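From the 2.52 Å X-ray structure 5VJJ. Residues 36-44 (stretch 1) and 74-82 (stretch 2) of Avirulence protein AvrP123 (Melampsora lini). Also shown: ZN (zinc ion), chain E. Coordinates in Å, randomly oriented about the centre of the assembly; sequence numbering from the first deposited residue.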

ATOM      1  N   THR A  36      -5.617   7.189   9.000  1.00 23.17           N
ATOM      2  CA  THR A  36      -6.612   8.120   9.516  1.00 47.92           C
ATOM      3  C   THR A  36      -6.726   9.322   8.589  1.00 26.21           C
ATOM      4  O   THR A  36      -5.752   9.741   7.959  1.00 27.76           O
ATOM      5  N   LEU A  37      -7.927   9.882   8.517  1.00 28.98           N
ATOM      6  CA  LEU A  37      -8.224  10.971   7.598  1.00 45.23           C
ATOM      7  C   LEU A  37      -8.113  12.319   8.300  1.00 47.57           C
ATOM      8  O   LEU A  37      -8.384  12.444   9.498  1.00 38.33           O
ATOM      9  N   ASN A  38      -7.712  13.331   7.534  1.00 58.27           N
ATOM     10  CA  ASN A  38      -7.608  14.701   8.031  1.00 69.22           C
ATOM     11  C   ASN A  38      -8.303  15.625   7.035  1.00 52.67           C
ATOM     12  O   ASN A  38      -7.736  15.975   5.997  1.00 56.39           O
ATOM     13  N   CYS A  39      -9.531  15.999   7.352  1.00 32.67           N
ATOM     14  CA  CYS A  39     -10.282  17.013   6.643  1.00 33.63           C
ATOM     15  C   CYS A  39     -10.506  18.204   7.567  1.00 50.70           C
ATOM     16  O   CYS A  39     -10.404  18.078   8.792  1.00 47.81           O
ATOM     17  N   PRO A  40     -10.804  19.387   7.021  1.00 67.26           N
ATOM     18  CA  PRO A  40     -10.914  20.578   7.883  1.00 61.09           C
ATOM     19  C   PRO A  40     -12.032  20.499   8.912  1.00 49.72           C
ATOM     20  O   PRO A  40     -12.111  21.391   9.765  1.00 48.51           O
ATOM     21  N   CYS A  41     -12.887  19.476   8.867  1.00 50.13           N
ATOM     22  CA  CYS A  41     -13.957  19.304   9.837  1.00 47.62           C
ATOM     23  C   CYS A  41     -13.658  18.105  10.736  1.00 48.52           C
ATOM     24  O   CYS A  41     -12.559  17.537  10.713  1.00 44.90           O
ATOM     25  N   ASP A  42     -14.657  17.712  11.529  1.00 46.91           N
ATOM     26  CA  ASP A  42     -14.515  16.657  12.523  1.00 55.97           C
ATOM     27  C   ASP A  42     -14.971  15.295  12.011  1.00 60.89           C
ATOM     28  O   ASP A  42     -15.247  14.400  12.816  1.00 55.59           O
ATOM     29  N   TYR A  43     -15.049  15.112  10.695  1.00 54.20           N
ATOM     30  CA  TYR A  43     -15.509  13.840  10.156  1.00 36.52           C
ATOM     31  C   TYR A  43     -14.574  12.706  10.569  1.00 29.95           C
ATOM     32  O   TYR A  43     -13.351  12.862  10.603  1.00 42.90           O
ATOM     33  N   ILE A  44     -15.165  11.561  10.891  1.00 27.05           N
ATOM     34  CA  ILE A  44     -14.435  10.342  11.211  1.00 26.32           C
ATOM     35  C   ILE A  44     -14.865   9.275  10.216  1.00 25.73           C
ATOM     36  O   ILE A  44     -16.055   9.148   9.911  1.00 30.01           O
ATOM     37  N   GLN A  74      -5.632  13.211   3.069  1.00 46.49           N
ATOM     38  CA  GLN A  74      -5.655  14.599   3.509  1.00 48.05           C
ATOM     39  C   GLN A  74      -6.209  15.472   2.394  1.00 49.35           C
ATOM     40  O   GLN A  74      -6.025  15.184   1.208  1.00 49.17           O
ATOM     41  N   GLY A  75      -6.883  16.541   2.785  1.00 47.76           N
ATOM     42  CA  GLY A  75      -7.412  17.492   1.832  1.00 56.32           C
ATOM     43  C   GLY A  75      -8.717  18.081   2.332  1.00 52.95           C
ATOM     44  O   GLY A  75      -9.032  18.016   3.518  1.00 45.94           O
ATOM     45  N   THR A  76      -9.466  18.654   1.395  1.00 50.54           N
ATOM     46  CA  THR A  76     -10.731  19.282   1.732  1.00 66.54           C
ATOM     47  C   THR A  76     -11.770  18.219   2.079  1.00 59.98           C
ATOM     48  O   THR A  76     -11.563  17.017   1.893  1.00 59.41           O
ATOM     49  N   CYS A  77     -12.908  18.686   2.594  1.00 63.89           N
ATOM     50  CA  CYS A  77     -14.001  17.777   2.916  1.00 60.48           C
ATOM     51  C   CYS A  77     -14.531  17.080   1.670  1.00 51.67           C
ATOM     52  O   CYS A  77     -14.954  15.920   1.741  1.00 60.55           O
ATOM     53  N   GLN A  78     -14.508  17.760   0.524  1.00 61.10           N
ATOM     54  CA  GLN A  78     -14.984  17.147  -0.712  1.00 79.74           C
ATOM     55  C   GLN A  78     -14.034  16.058  -1.199  1.00 67.43           C
ATOM     56  O   GLN A  78     -14.481  15.051  -1.761  1.00 55.77           O
ATOM     57  N   GLN A  79     -12.730  16.239  -0.987  1.00 50.12           N
ATOM     58  CA  GLN A  79     -11.747  15.269  -1.460  1.00 53.36           C
ATOM     59  C   GLN A  79     -11.702  14.029  -0.572  1.00 57.49           C
ATOM     60  O   GLN A  79     -11.653  12.902  -1.078  1.00 48.68           O
ATOM     61  N   VAL A  80     -11.723  14.208   0.749  1.00 42.51           N
ATOM     62  CA  VAL A  80     -11.607  13.071   1.658  1.00 52.30           C
ATOM     63  C   VAL A  80     -12.908  12.274   1.708  1.00 49.54           C
ATOM     64  O   VAL A  80     -12.901  11.049   1.546  1.00 35.63           O
ATOM     65  N   HIS A  81     -14.036  12.944   1.956  1.00 45.81           N
ATOM     66  CA  HIS A  81     -15.325  12.279   2.168  1.00 44.66           C
ATOM     67  C   HIS A  81     -16.391  12.926   1.290  1.00 52.48           C
ATOM     68  O   HIS A  81     -17.139  13.802   1.743  1.00 58.22           O
ATOM     69  N   PRO A  82     -16.496  12.508   0.020  1.00 73.16           N
ATOM     70  CA  PRO A  82     -17.542  13.042  -0.860  1.00 70.56           C
ATOM     71  C   PRO A  82     -18.942  12.593  -0.446  1.00 73.27           C
ATOM     72  O   PRO A  82     -19.919  13.248  -0.813  1.00 64.16           O
TER

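The contact between these two segments of AvrP123 is a small zinc site, in which a metal ion shared by both stretches does much of the work that a hydrophobic core does in larger domains. The loop of stretch 1 supplies Cys 39 and Cys 41, both pointing toward stretch 2 with chi1 in p; the short helix and its exit supply Cys 77 (m) and His 81 (p). Zinc lies 2.4 Å from Cys 39 SG, 2.4 Å from Cys 41 SG, 2.3 Å from Cys 77 SG and 1.9 Å from His 81 NE2. Shared coordination brings ligands from distant parts of the sequence close together: Cys 39 SG comes within 2.8 Å of His 81 NE2, at the edge of the imidazole.

As in many such sites, second-shell contacts steady the ligands. Weak hydrogen bonds run from Cys 41 N to Cys 39 SG (3.5 Å) and from Tyr 43 N to Cys 41 SG (3.3 Å), so the loop backbone donates to its own thiolate ligands. Tyr 43 (chi1 t) lays its ring on that of His 81 in an offset stack, with centroids 4.3 Å apart and planes at 21°; the CB of each residue sits over the face of the other's ring. Pro 40 CG packs 3.6 Å from Cys 77 SG.

Beyond the metal, Val 80 (t) points toward stretch 1, where its CG1 meets Leu 37 CD1 at 3.7 Å, a modest apolar patch. The backbones join in a single bridge between Asn 38 and Gln 74, accompanied by a weak hydrogen bond from Gly 75 N to Asn 38 O (3.4 Å). The helix that carries Cys 77 is capped by Thr 76, whose OG1 accepts from Gln 79 N at 3.3 Å, while Gln 79 OE1 accepts from Thr 76 N at 2.6 Å.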

ATOM      1  CB  THR A  36      -6.252   8.600  10.925  1.00 35.58           C
ATOM      2  OG1 THR A  36      -4.908   9.095  10.935  1.00 39.56           O
ATOM      3  CG2 THR A  36      -6.393   7.473  11.942  1.00 24.93           C
ATOM      4  CB  LEU A  37      -9.625  10.808   7.007  1.00 39.47           C
ATOM      5  CG  LEU A  37      -9.935   9.417   6.448  1.00 31.13           C
ATOM      6  CD1 LEU A  37     -11.395   9.323   6.032  1.00 38.91           C
ATOM      7  CD2 LEU A  37      -9.015   9.071   5.283  1.00 29.70           C
ATOM      8  CB  ASN A  38      -6.153  15.107   8.242  1.00 78.19           C
ATOM      9  CG  ASN A  38      -5.458  14.262   9.292  1.00 83.70           C
ATOM     10  OD1 ASN A  38      -4.399  13.685   9.041  1.00 75.69           O
ATOM     11  ND2 ASN A  38      -6.055  14.186  10.478  1.00 82.34           N
ATOM     12  CB  CYS A  39     -11.626  16.446   6.160  1.00 32.78           C
ATOM     13  SG  CYS A  39     -12.898  16.293   7.421  1.00 60.65           S
ATOM     14  CB  PRO A  40     -11.157  21.718   6.885  1.00 57.61           C
ATOM     15  CG  PRO A  40     -11.748  21.057   5.698  1.00 65.44           C
ATOM     16  CD  PRO A  40     -11.109  19.700   5.615  1.00 63.08           C
ATOM     17  CB  CYS A  41     -15.303  19.148   9.125  1.00 34.07           C
ATOM     18  SG  CYS A  41     -15.602  17.504   8.439  1.00 36.41           S
ATOM     19  CB  ASP A  42     -15.297  17.024  13.787  1.00 43.39           C
ATOM     20  CG  ASP A  42     -14.633  18.132  14.582  1.00 59.96           C
ATOM     21  OD1 ASP A  42     -13.407  18.053  14.808  1.00 64.38           O
ATOM     22  OD2 ASP A  42     -15.337  19.083  14.983  1.00 72.05           O
ATOM     23  CB  TYR A  43     -15.610  13.912   8.629  1.00 33.50           C
ATOM     24  CG  TYR A  43     -15.852  12.572   7.977  1.00 30.81           C
ATOM     25  CD1 TYR A  43     -14.789  11.800   7.516  1.00 53.39           C
ATOM     26  CD2 TYR A  43     -17.138  12.073   7.827  1.00 30.70           C
ATOM     27  CE1 TYR A  43     -15.003  10.570   6.922  1.00 40.99           C
ATOM     28  CE2 TYR A  43     -17.363  10.843   7.234  1.00 38.62           C
ATOM     29  CZ  TYR A  43     -16.293  10.097   6.784  1.00 29.55           C
ATOM     30  OH  TYR A  43     -16.514   8.877   6.196  1.00 33.94           O
ATOM     31  CB  ILE A  44     -14.694   9.866  12.658  1.00 25.93           C
ATOM     32  CG1 ILE A  44     -14.505  11.008  13.663  1.00 26.66           C
ATOM     33  CG2 ILE A  44     -13.783   8.693  13.012  1.00 25.32           C
ATOM     34  CD1 ILE A  44     -13.114  11.615  13.679  1.00 54.18           C
ATOM     35  CB  GLN A  74      -4.258  15.108   3.899  1.00 57.04           C
ATOM     36  CG  GLN A  74      -3.677  14.477   5.151  1.00 75.76           C
ATOM     37  CD  GLN A  74      -2.421  15.185   5.627  1.00 75.40           C
ATOM     38  OE1 GLN A  74      -2.092  16.273   5.155  1.00 75.13           O
ATOM     39  NE2 GLN A  74      -1.710  14.568   6.566  1.00 72.80           N
ATOM     40  CB  THR A  76     -11.238  20.143   0.575  1.00 71.52           C
ATOM     41  OG1 THR A  76     -11.614  19.302  -0.522  1.00 83.33           O
ATOM     42  CG2 THR A  76     -10.168  21.122   0.117  1.00 63.51           C
ATOM     43  CB  CYS A  77     -15.119  18.543   3.620  1.00 48.54           C
ATOM     44  SG  CYS A  77     -14.686  19.080   5.290  1.00 51.85           S
ATOM     45  CB  GLN A  78     -15.167  18.223  -1.786  1.00 69.32           C
ATOM     46  CG  GLN A  78     -15.664  17.702  -3.131  1.00 83.07           C
ATOM     47  CD  GLN A  78     -17.031  17.053  -3.038  1.00 86.50           C
ATOM     48  OE1 GLN A  78     -17.776  17.282  -2.086  1.00 85.66           O
ATOM     49  NE2 GLN A  78     -17.367  16.237  -4.029  1.00 80.21           N
ATOM     50  CB  GLN A  79     -10.369  15.928  -1.532  1.00 62.68           C
ATOM     51  CG  GLN A  79     -10.315  17.121  -2.479  1.00 69.56           C
ATOM     52  CD  GLN A  79      -9.134  18.034  -2.213  1.00 71.86           C
ATOM     53  OE1 GLN A  79      -8.822  18.349  -1.063  1.00 61.38           O
ATOM     54  NE2 GLN A  79      -8.473  18.471  -3.280  1.00 69.67           N
ATOM     55  CB  VAL A  80     -11.184  13.552   3.058  1.00 36.05           C
ATOM     56  CG1 VAL A  80     -11.259  12.416   4.064  1.00 44.51           C
ATOM     57  CG2 VAL A  80      -9.772  14.119   3.019  1.00 37.16           C
ATOM     58  CB  HIS A  81     -15.730  12.326   3.644  1.00 36.38           C
ATOM     59  CG  HIS A  81     -15.434  13.630   4.312  1.00 40.27           C
ATOM     60  ND1 HIS A  81     -16.369  14.634   4.435  1.00 40.97           N
ATOM     61  CD2 HIS A  81     -14.303  14.095   4.894  1.00 61.48           C
ATOM     62  CE1 HIS A  81     -15.826  15.660   5.066  1.00 41.61           C
ATOM     63  NE2 HIS A  81     -14.574  15.359   5.355  1.00 79.16           N
ATOM     64  CB  PRO A  82     -17.168  12.469  -2.229  1.00 73.47           C
ATOM     65  CG  PRO A  82     -16.427  11.220  -1.917  1.00 79.71           C
ATOM     66  CD  PRO A  82     -15.654  11.514  -0.668  1.00 68.37           C
TER
HETATM   67 ZN    ZN E 203     -14.811  17.034   6.267  1.00 47.47          ZN